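MGS-M5 (Unidentified, PDB 4Q3N) probably catalyses the NAD-dependent interconversion of L-lactate and pyruvate, as a Rossmann-fold L-lactate dehydrogenase recovered from a deep-sea metagenome. Local coordinates at residues V8-G12 with D35-A41; M22-G26 with P56-I61; F112-L116 with E133-H137. The contacts are given in a common frame with arbitrary orientation. Where two conformers were deposited one is given. Residue numbers count along the deposited sequence, not the author numbering.

Contact 1: V8-G12 with D35-A41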
loop_
_atom_site.group_PDB
_atom_site.type_symbol
_atom_site.label_atom_id
_atom_site.label_comp_id
_atom_site.label_asym_id
_atom_site.label_seq_id
_atom_site.Cartn_x
_atom_site.Cartn_y
_atom_site.Cartn_z
ATOM N N VAL A 8 1.746 -20.432 -10.799
ATOM C CA VAL A 8 2.633 -19.999 -11.869
ATOM C C VAL A 8 3.298 -21.241 -12.542
ATOM O O VAL A 8 3.989 -22.014 -11.878
ATOM C CB VAL A 8 3.729 -19.048 -11.354
ATOM C CG1 VAL A 8 4.689 -18.640 -12.554
ATOM C CG2 VAL A 8 3.079 -17.804 -10.704
ATOM N N VAL A 9 3.078 -21.444 -13.838
ATOM C CA VAL A 9 3.687 -22.611 -14.507
ATOM C C VAL A 9 4.893 -22.098 -15.312
ATOM O O VAL A 9 4.727 -21.347 -16.282
ATOM C CB VAL A 9 2.692 -23.359 -15.456
ATOM C CG1 VAL A 9 3.428 -24.578 -16.175
ATOM C CG2 VAL A 9 1.457 -23.765 -14.704
ATOM N N GLY A 10 6.086 -22.515 -14.912
ATOM C CA GLY A 10 7.335 -22.168 -15.607
ATOM C C GLY A 10 8.008 -21.153 -14.720
ATOM O O GLY A 10 7.478 -20.058 -14.522
ATOM N N THR A 11 9.140 -21.490 -14.127
ATOM C CA THR A 11 9.740 -20.492 -13.241
ATOM C C THR A 11 11.004 -19.869 -13.901
ATOM O O THR A 11 12.052 -19.812 -13.294
ATOM C CB THR A 11 10.088 -21.115 -11.850
ATOM O OG1 THR A 11 10.939 -22.242 -12.033
ATOM C CG2 THR A 11 8.854 -21.580 -11.094
ATOM N N GLY A 12 10.907 -19.410 -15.140
ATOM C CA GLY A 12 12.003 -18.660 -15.752
ATOM C C GLY A 12 11.846 -17.189 -15.287
ATOM O O GLY A 12 11.040 -16.921 -14.405
ATOM N N ASP A 35 7.314 -26.169 -12.084
ATOM C CA ASP A 35 8.321 -26.168 -13.125
ATOM C C ASP A 35 8.672 -27.601 -13.421
ATOM O O ASP A 35 8.656 -28.434 -12.519
ATOM C CB ASP A 35 9.573 -25.399 -12.689
ATOM C CG ASP A 35 10.473 -25.058 -13.857
ATOM O OD1 ASP A 35 11.267 -25.923 -14.271
ATOM O OD2 ASP A 35 10.396 -23.943 -14.373
ATOM N N ILE A 36 8.998 -27.904 -14.665
ATOM C CA ILE A 36 9.421 -29.273 -14.980
ATOM C C ILE A 36 10.671 -29.616 -14.159
ATOM O O ILE A 36 10.929 -30.765 -13.847
ATOM C CB ILE A 36 9.658 -29.434 -16.492
ATOM C CG1 ILE A 36 10.145 -30.841 -16.788
ATOM C CG2 ILE A 36 10.625 -28.398 -16.998
ATOM C CD1 ILE A 36 9.209 -31.941 -16.234
ATOM N N ASP A 37 11.444 -28.617 -13.761
ATOM C CA ASP A 37 12.618 -28.867 -12.903
ATOM C C ASP A 37 12.125 -28.609 -11.475
ATOM O O ASP A 37 12.045 -27.449 -11.033
ATOM C CB ASP A 37 13.790 -27.943 -13.305
ATOM C CG ASP A 37 15.013 -28.071 -12.390
ATOM O OD1 ASP A 37 14.963 -28.774 -11.365
ATOM O OD2 ASP A 37 16.051 -27.450 -12.711
ATOM N N LYS A 38 11.746 -29.669 -10.764
ATOM C CA LYS A 38 11.096 -29.479 -9.457
ATOM C C LYS A 38 12.036 -28.816 -8.442
ATOM O O LYS A 38 11.590 -27.995 -7.672
ATOM C CB LYS A 38 10.596 -30.812 -8.884
ATOM C CG LYS A 38 9.930 -30.745 -7.465
ATOM C CD LYS A 38 8.774 -29.726 -7.297
ATOM C CE LYS A 38 8.042 -29.894 -5.922
ATOM N NZ LYS A 38 7.009 -30.983 -5.919
ATOM N N ARG A 39 13.313 -29.210 -8.451
ATOM C CA ARG A 39 14.316 -28.643 -7.554
ATOM C C ARG A 39 14.440 -27.138 -7.747
ATOM O O ARG A 39 14.612 -26.383 -6.780
ATOM C CB ARG A 39 15.685 -29.297 -7.781
ATOM C CG ARG A 39 15.820 -30.686 -7.199
ATOM C CD ARG A 39 17.235 -31.234 -7.393
ATOM N NE ARG A 39 18.248 -30.492 -6.633
ATOM C CZ ARG A 39 19.085 -29.590 -7.147
ATOM N NH1 ARG A 39 19.063 -29.288 -8.448
ATOM N NH2 ARG A 39 19.962 -28.997 -6.348
ATOM N N LYS A 40 14.388 -26.710 -9.005
ATOM C CA LYS A 40 14.462 -25.293 -9.316
ATOM C C LYS A 40 13.238 -24.558 -8.716
ATOM O O LYS A 40 13.378 -23.517 -8.041
ATOM C CB LYS A 40 14.560 -25.114 -10.826
ATOM C CG LYS A 40 14.125 -23.778 -11.382
ATOM C CD LYS A 40 15.221 -22.772 -11.479
ATOM C CE LYS A 40 14.935 -21.772 -12.606
ATOM N NZ LYS A 40 14.581 -20.406 -12.084
ATOM N N ALA A 41 12.037 -25.092 -8.927
ATOM C CA ALA A 41 10.859 -24.448 -8.360
ATOM C C ALA A 41 10.942 -24.362 -6.830
ATOM O O ALA A 41 10.500 -23.374 -6.229
ATOM C CB ALA A 41 9.573 -25.189 -8.789
#
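In this Rossmann fold the contact joins the loop leaving strand 5-9, where Gly10 and Gly12 fit a GxGxxG pattern, to Asp35 after strand 30-34 and the first turn of helix 38-49. Thr11 loses about 90 Å² to the other segment, Asp35 59 Å² and Lys40 32 Å². One carboxylate oxygen receives two bonds: Thr11 N to Asp35 OD2 is 2.8 Å with a nearly straight N-H...O angle of 174°, and Thr11 OG1 donates to the same Asp35 OD2 at 2.9 Å. The other oxygen closes an Asx turn, Asp37 N to Asp35 OD1 being 2.7 Å, so the carboxylate ties the glycine loop to the start of helix 38-49. An acid at this place in NAD-dependent relatives usually binds the adenosine ribose; Asp35 probably does so here, although no cofactor is bound. Gly10, at phi 106° and psi 113°, would jam a CB against the preceding carbonyl. Lys40 also forms a salt bridge with Glu44, while its NZ donates to Thr11 O at 2.9 Å.

Contact 2: M22-G26 with P56-I61. With ACT (acetate ion), chain G; ACT (acetate ion), chain F.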
loop_
_atom_site.group_PDB
_atom_site.type_symbol
_atom_site.label_atom_id
_atom_site.label_comp_id
_atom_site.label_asym_id
_atom_site.label_seq_id
_atom_site.Cartn_x
_atom_site.Cartn_y
_atom_site.Cartn_z
ATOM N N MET A 22 4.324 -9.776 -7.288
ATOM C CA MET A 22 3.134 -10.064 -6.449
ATOM C C MET A 22 3.446 -10.096 -4.971
ATOM O O MET A 22 2.653 -9.591 -4.164
ATOM C CB MET A 22 2.478 -11.398 -6.832
ATOM C CG MET A 22 1.632 -11.226 -8.129
ATOM S SD MET A 22 0.377 -12.484 -8.221
ATOM C CE MET A 22 1.433 -13.881 -8.440
ATOM N N VAL A 23 4.574 -10.713 -4.617
ATOM C CA VAL A 23 5.013 -10.729 -3.222
ATOM C C VAL A 23 5.248 -9.302 -2.709
ATOM O O VAL A 23 4.853 -8.954 -1.585
ATOM C CB VAL A 23 6.287 -11.550 -3.046
ATOM C CG1 VAL A 23 6.856 -11.398 -1.613
ATOM C CG2 VAL A 23 5.986 -13.024 -3.345
ATOM N N ASN A 24 5.906 -8.465 -3.497
ATOM C CA ASN A 24 6.159 -7.108 -3.041
ATOM C C ASN A 24 4.912 -6.207 -3.023
ATOM O O ASN A 24 4.890 -5.246 -2.296
ATOM C CB ASN A 24 7.221 -6.499 -3.920
ATOM C CG ASN A 24 8.613 -6.997 -3.508
ATOM O OD1 ASN A 24 9.170 -6.471 -2.542
ATOM N ND2 ASN A 24 9.141 -8.040 -4.185
ATOM N N GLN A 25 3.939 -6.493 -3.897
ATOM C CA GLN A 25 2.687 -5.749 -3.906
ATOM C C GLN A 25 1.654 -6.389 -2.970
ATOM O O GLN A 25 0.619 -5.798 -2.759
ATOM C CB GLN A 25 2.104 -5.651 -5.340
ATOM C CG GLN A 25 2.984 -4.795 -6.287
ATOM C CD GLN A 25 2.223 -4.418 -7.548
ATOM O OE1 GLN A 25 0.991 -4.203 -7.495
ATOM N NE2 GLN A 25 2.925 -4.367 -8.709
ATOM N N GLY A 26 1.904 -7.589 -2.449
ATOM C CA GLY A 26 0.849 -8.296 -1.688
ATOM C C GLY A 26 -0.437 -8.552 -2.483
ATOM O O GLY A 26 -1.550 -8.396 -1.982
ATOM N N PRO A 56 4.763 -6.895 2.646
ATOM C CA PRO A 56 3.561 -6.187 3.151
ATOM C C PRO A 56 2.415 -7.116 3.504
ATOM O O PRO A 56 1.482 -6.686 4.161
ATOM C CB PRO A 56 3.140 -5.287 1.958
ATOM C CG PRO A 56 3.585 -6.114 0.730
ATOM C CD PRO A 56 4.941 -6.738 1.192
ATOM N N ARG A 57 2.473 -8.365 3.089
ATOM C CA ARG A 57 1.338 -9.268 3.258
ATOM C C ARG A 57 1.738 -10.662 3.687
ATOM O O ARG A 57 2.747 -11.172 3.198
ATOM C CB ARG A 57 0.538 -9.398 1.946
ATOM C CG ARG A 57 -0.834 -10.107 2.147
ATOM C CD ARG A 57 -1.639 -10.206 0.826
ATOM N NE ARG A 57 -2.912 -10.902 1.015
ATOM C CZ ARG A 57 -3.937 -10.831 0.144
ATOM N NH1 ARG A 57 -3.799 -10.115 -0.969
ATOM N NH2 ARG A 57 -5.084 -11.462 0.378
ATOM N N LYS A 58 0.954 -11.266 4.596
ATOM C CA LYS A 58 1.175 -12.672 4.948
ATOM C C LYS A 58 0.874 -13.473 3.681
ATOM O O LYS A 58 -0.161 -13.253 3.041
ATOM C CB LYS A 58 0.295 -13.117 6.125
ATOM C CG LYS A 58 0.365 -14.651 6.517
ATOM C CD LYS A 58 -0.625 -15.466 5.641
ATOM C CE LYS A 58 -0.574 -16.982 5.778
ATOM N NZ LYS A 58 -1.143 -17.388 7.050
ATOM N N MET A 59 1.768 -14.406 3.318
ATOM C CA MET A 59 1.500 -15.262 2.166
ATOM C C MET A 59 1.903 -16.672 2.425
ATOM O O MET A 59 2.734 -16.931 3.281
ATOM C CB MET A 59 2.274 -14.761 0.916
ATOM C CG MET A 59 1.804 -13.381 0.462
ATOM S SD MET A 59 2.712 -12.774 -0.974
ATOM C CE MET A 59 2.192 -13.949 -2.240
ATOM N N SER A 60 1.309 -17.579 1.659
ATOM C CA SER A 60 1.702 -18.981 1.605
ATOM C C SER A 60 2.320 -19.231 0.236
ATOM O O SER A 60 1.656 -19.047 -0.793
ATOM C CB SER A 60 0.502 -19.896 1.803
ATOM O OG SER A 60 0.173 -20.027 3.164
ATOM N N ILE A 61 3.589 -19.619 0.196
ATOM C CA ILE A 61 4.263 -19.853 -1.088
ATOM C C ILE A 61 4.959 -21.213 -1.097
ATOM O O ILE A 61 5.682 -21.538 -0.148
ATOM C CB ILE A 61 5.334 -18.763 -1.389
ATOM C CG1 ILE A 61 4.731 -17.350 -1.265
ATOM C CG2 ILE A 61 5.997 -19.016 -2.810
ATOM C CD1 ILE A 61 5.808 -16.251 -1.546
HETATM C C ACT G . -7.062 -10.132 -2.539
HETATM O O ACT G . -6.477 -9.246 -1.857
HETATM O OXT ACT G . -6.952 -11.332 -2.165
HETATM C CH3 ACT G . -7.853 -9.754 -3.752
HETATM C C ACT F . 1.614 -18.396 9.057
HETATM O O ACT F . 2.777 -18.929 9.052
HETATM O OXT ACT F . 0.593 -19.107 9.333
HETATM C CH3 ACT F . 1.423 -16.946 8.715
HETATM O O HOH W 1 4.191 -9.724 1.170
#
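Helix 13-25 of the Rossmann domain ends in a Schellman motif, and the segments come nearest at its C-prime residue, with Gly26 CA 5.1 Å from Arg57 CA. Gly26 has phi 58° and psi 42°; Thr27 N bonds back to Met22 O, and Gly26 N reaches Val23 O in a weak 3.4 Å bond. A CB on Gly26 would lie only 3.1 Å from Arg57 CB, leaving little room. A water bridges the backbones: it donates to Val23 O and accepts from Arg57 N, both at 2.9 Å. Pro56 packs against the last turn of the helix, its CG 3.4 Å from Asn24 O. Val23 CG2 packs on Ile61 CD1 (3.7 Å) and Met59 SD (4.1 Å), joining the helix to edge strand 60-63. The CA-to-CB bonds of Asn24 and Gln25 point away; Asn24 ND2 bonds Tyr20 O, while Asn24 OD1 and Gln25 NE2 pair reciprocally with Gln25 and Asn24 of the second subunit. The extended Arg57 donates from NH1 to Gly26 O at 3.0 Å (162°), and hydrogen-bonds the chain G acetate, probably from the crystallisation liquor, through NH1 to O (3.0 Å) and NH2 to OXT (3.2 Å).

Contact 3: F112-L116 with E133-H137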
loop_
_atom_site.group_PDB
_atom_site.type_symbol
_atom_site.label_atom_id
_atom_site.label_comp_id
_atom_site.label_asym_id
_atom_site.label_seq_id
_atom_site.Cartn_x
_atom_site.Cartn_y
_atom_site.Cartn_z
ATOM N N PHE A 112 -9.261 -28.226 -11.979
ATOM C CA PHE A 112 -9.205 -26.772 -12.069
ATOM C C PHE A 112 -10.407 -26.202 -12.808
ATOM O O PHE A 112 -10.812 -26.742 -13.833
ATOM C CB PHE A 112 -7.933 -26.370 -12.820
ATOM C CG PHE A 112 -7.870 -24.917 -13.205
ATOM C CD1 PHE A 112 -7.522 -23.962 -12.287
ATOM C CD2 PHE A 112 -8.117 -24.523 -14.510
ATOM C CE1 PHE A 112 -7.409 -22.615 -12.655
ATOM C CE2 PHE A 112 -8.020 -23.182 -14.881
ATOM C CZ PHE A 112 -7.655 -22.237 -13.958
ATOM N N ASN A 113 -10.935 -25.087 -12.342
ATOM C CA ASN A 113 -12.020 -24.461 -13.064
ATOM C C ASN A 113 -11.938 -22.973 -12.884
ATOM O O ASN A 113 -12.963 -22.320 -12.710
ATOM C CB ASN A 113 -13.405 -24.986 -12.590
ATOM C CG ASN A 113 -14.536 -24.619 -13.569
ATOM O OD1 ASN A 113 -14.281 -24.251 -14.722
ATOM N ND2 ASN A 113 -15.784 -24.717 -13.114
ATOM N N GLY A 114 -10.713 -22.437 -12.921
ATOM C CA GLY A 114 -10.524 -21.013 -12.732
ATOM C C GLY A 114 -10.228 -20.370 -14.079
ATOM O O GLY A 114 -10.688 -20.824 -15.132
ATOM N N ILE A 115 -9.436 -19.315 -14.046
ATOM C CA ILE A 115 -9.074 -18.568 -15.234
ATOM C C ILE A 115 -7.645 -18.904 -15.692
ATOM O O ILE A 115 -6.758 -19.076 -14.843
ATOM C CB ILE A 115 -9.200 -17.054 -14.908
ATOM C CG1 ILE A 115 -10.701 -16.738 -14.643
ATOM C CG2 ILE A 115 -8.578 -16.143 -15.976
ATOM C CD1 ILE A 115 -10.819 -15.362 -13.975
ATOM N N LEU A 116 -7.417 -18.993 -17.004
ATOM C CA LEU A 116 -6.049 -19.173 -17.559
ATOM C C LEU A 116 -5.555 -17.879 -18.130
ATOM O O LEU A 116 -6.267 -17.216 -18.910
ATOM C CB LEU A 116 -6.010 -20.246 -18.694
ATOM C CG LEU A 116 -6.393 -21.674 -18.314
ATOM C CD1 LEU A 116 -6.422 -22.588 -19.560
ATOM C CD2 LEU A 116 -5.422 -22.253 -17.255
ATOM N N GLU A 133 -7.559 -26.060 -26.132
ATOM C CA GLU A 133 -7.215 -27.328 -25.491
ATOM C C GLU A 133 -7.850 -27.417 -24.106
ATOM O O GLU A 133 -7.976 -28.499 -23.538
ATOM C CB GLU A 133 -5.704 -27.488 -25.398
ATOM C CG GLU A 133 -4.991 -27.502 -26.776
ATOM C CD GLU A 133 -5.335 -28.763 -27.584
ATOM O OE1 GLU A 133 -5.812 -29.742 -26.978
ATOM O OE2 GLU A 133 -5.140 -28.772 -28.811
ATOM N N SER A 134 -8.243 -26.274 -23.551
ATOM C CA SER A 134 -8.746 -26.275 -22.192
ATOM C C SER A 134 -10.193 -26.717 -22.119
ATOM O O SER A 134 -10.604 -27.271 -21.099
ATOM C CB SER A 134 -8.606 -24.886 -21.546
ATOM O OG SER A 134 -9.576 -23.998 -22.086
ATOM N N GLY A 135 -10.980 -26.465 -23.165
ATOM C CA GLY A 135 -12.403 -26.796 -23.095
ATOM C C GLY A 135 -13.181 -25.716 -22.343
ATOM O O GLY A 135 -14.392 -25.813 -22.164
ATOM N N LEU A 136 -12.488 -24.676 -21.894
ATOM C CA LEU A 136 -13.130 -23.623 -21.082
ATOM C C LEU A 136 -13.768 -22.579 -21.958
ATOM O O LEU A 136 -13.426 -22.450 -23.119
ATOM C CB LEU A 136 -12.096 -22.932 -20.165
ATOM C CG LEU A 136 -11.420 -23.791 -19.097
ATOM C CD1 LEU A 136 -10.277 -23.028 -18.412
ATOM C CD2 LEU A 136 -12.499 -24.210 -18.087
ATOM N N HIS A 137 -14.661 -21.783 -21.387
ATOM C CA HIS A 137 -15.249 -20.697 -22.141
ATOM C C HIS A 137 -14.190 -19.617 -22.435
ATOM O O HIS A 137 -13.292 -19.363 -21.643
ATOM C CB HIS A 137 -16.432 -20.100 -21.372
ATOM C CG HIS A 137 -17.200 -19.096 -22.153
ATOM N ND1 HIS A 137 -16.989 -17.736 -22.026
ATOM C CD2 HIS A 137 -18.185 -19.245 -23.073
ATOM C CE1 HIS A 137 -17.826 -17.091 -22.823
ATOM N NE2 HIS A 137 -18.551 -17.983 -23.479
#
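Strand 115-118, helix 123-134 and strand 141-143 form a beta-alpha-beta unit of the Rossmann domain, and this contact sets the entry to its first strand against the turn that leaves its helix. Apolar contact dominates. Leu136, with 75 Å² covered by residues 112-116, points its CA-to-CB bond toward them; its CD1 lies 4.0 Å from Leu116 CD1 and 4.2 Å from Phe112 CE2, so one methyl touches both side chains. Leu116 CD1 also approaches Ser134 CB at 3.7 Å. Around this cluster, Val75 of strand 74-77, Met108 of helix 89-109 and Val141 of strand 141-143 supply further apolar neighbours.

Van der Waals contacts with polar atoms are fewer: Asn113 OD1 lies 3.8 Å from Leu136 CD2, and Gly114 O lies 4.0 Å from Leu136 CD1. Gly114 has a steric reason to lack a side chain, since a CB would come within 2.9 Å of Phe112 CE1.

No hydrogen bond crosses between the two segments. Inside residues 133-137, Leu136 N donates to Ser134 OG at 3.0 Å with an angle of 161°, an ST turn, while Ser134 OG is also bonded to Trp131 O; Asn113 O accepts from Arg140 NH2. In the turn Gly135, at phi 81° and psi 1°, leaves the helical conformation with positive phi, and the chain turns so that Leu136 faces the strand. With 172 Å² buried in total, the contact thus rests mainly on apolar van der Waals packing, while Ser134 OG holds the turn that presents Leu136.

In the fold
All three contacts reach the parallel six-stranded sheet. Contacts 1 and 2 interleave along the chain: strand 5-9 leads into helix 13-25, and helix 38-49 is followed by strand 60-63. Their centres are 19 Å apart, both are partly buried, and both border the second subunit, contact 2 also the third. Contact 3 comes later, on the other half of the sheet, 21 Å from contact 1 and 25 Å from contact 2 between centres. Most of its touching residues are buried, although its mutual area is the smallest, and it meets no other chain. The chemistry follows: polar bonds at the glycine loop, mixed apolar and polar contacts at the helix end, apolar packing in contact 3.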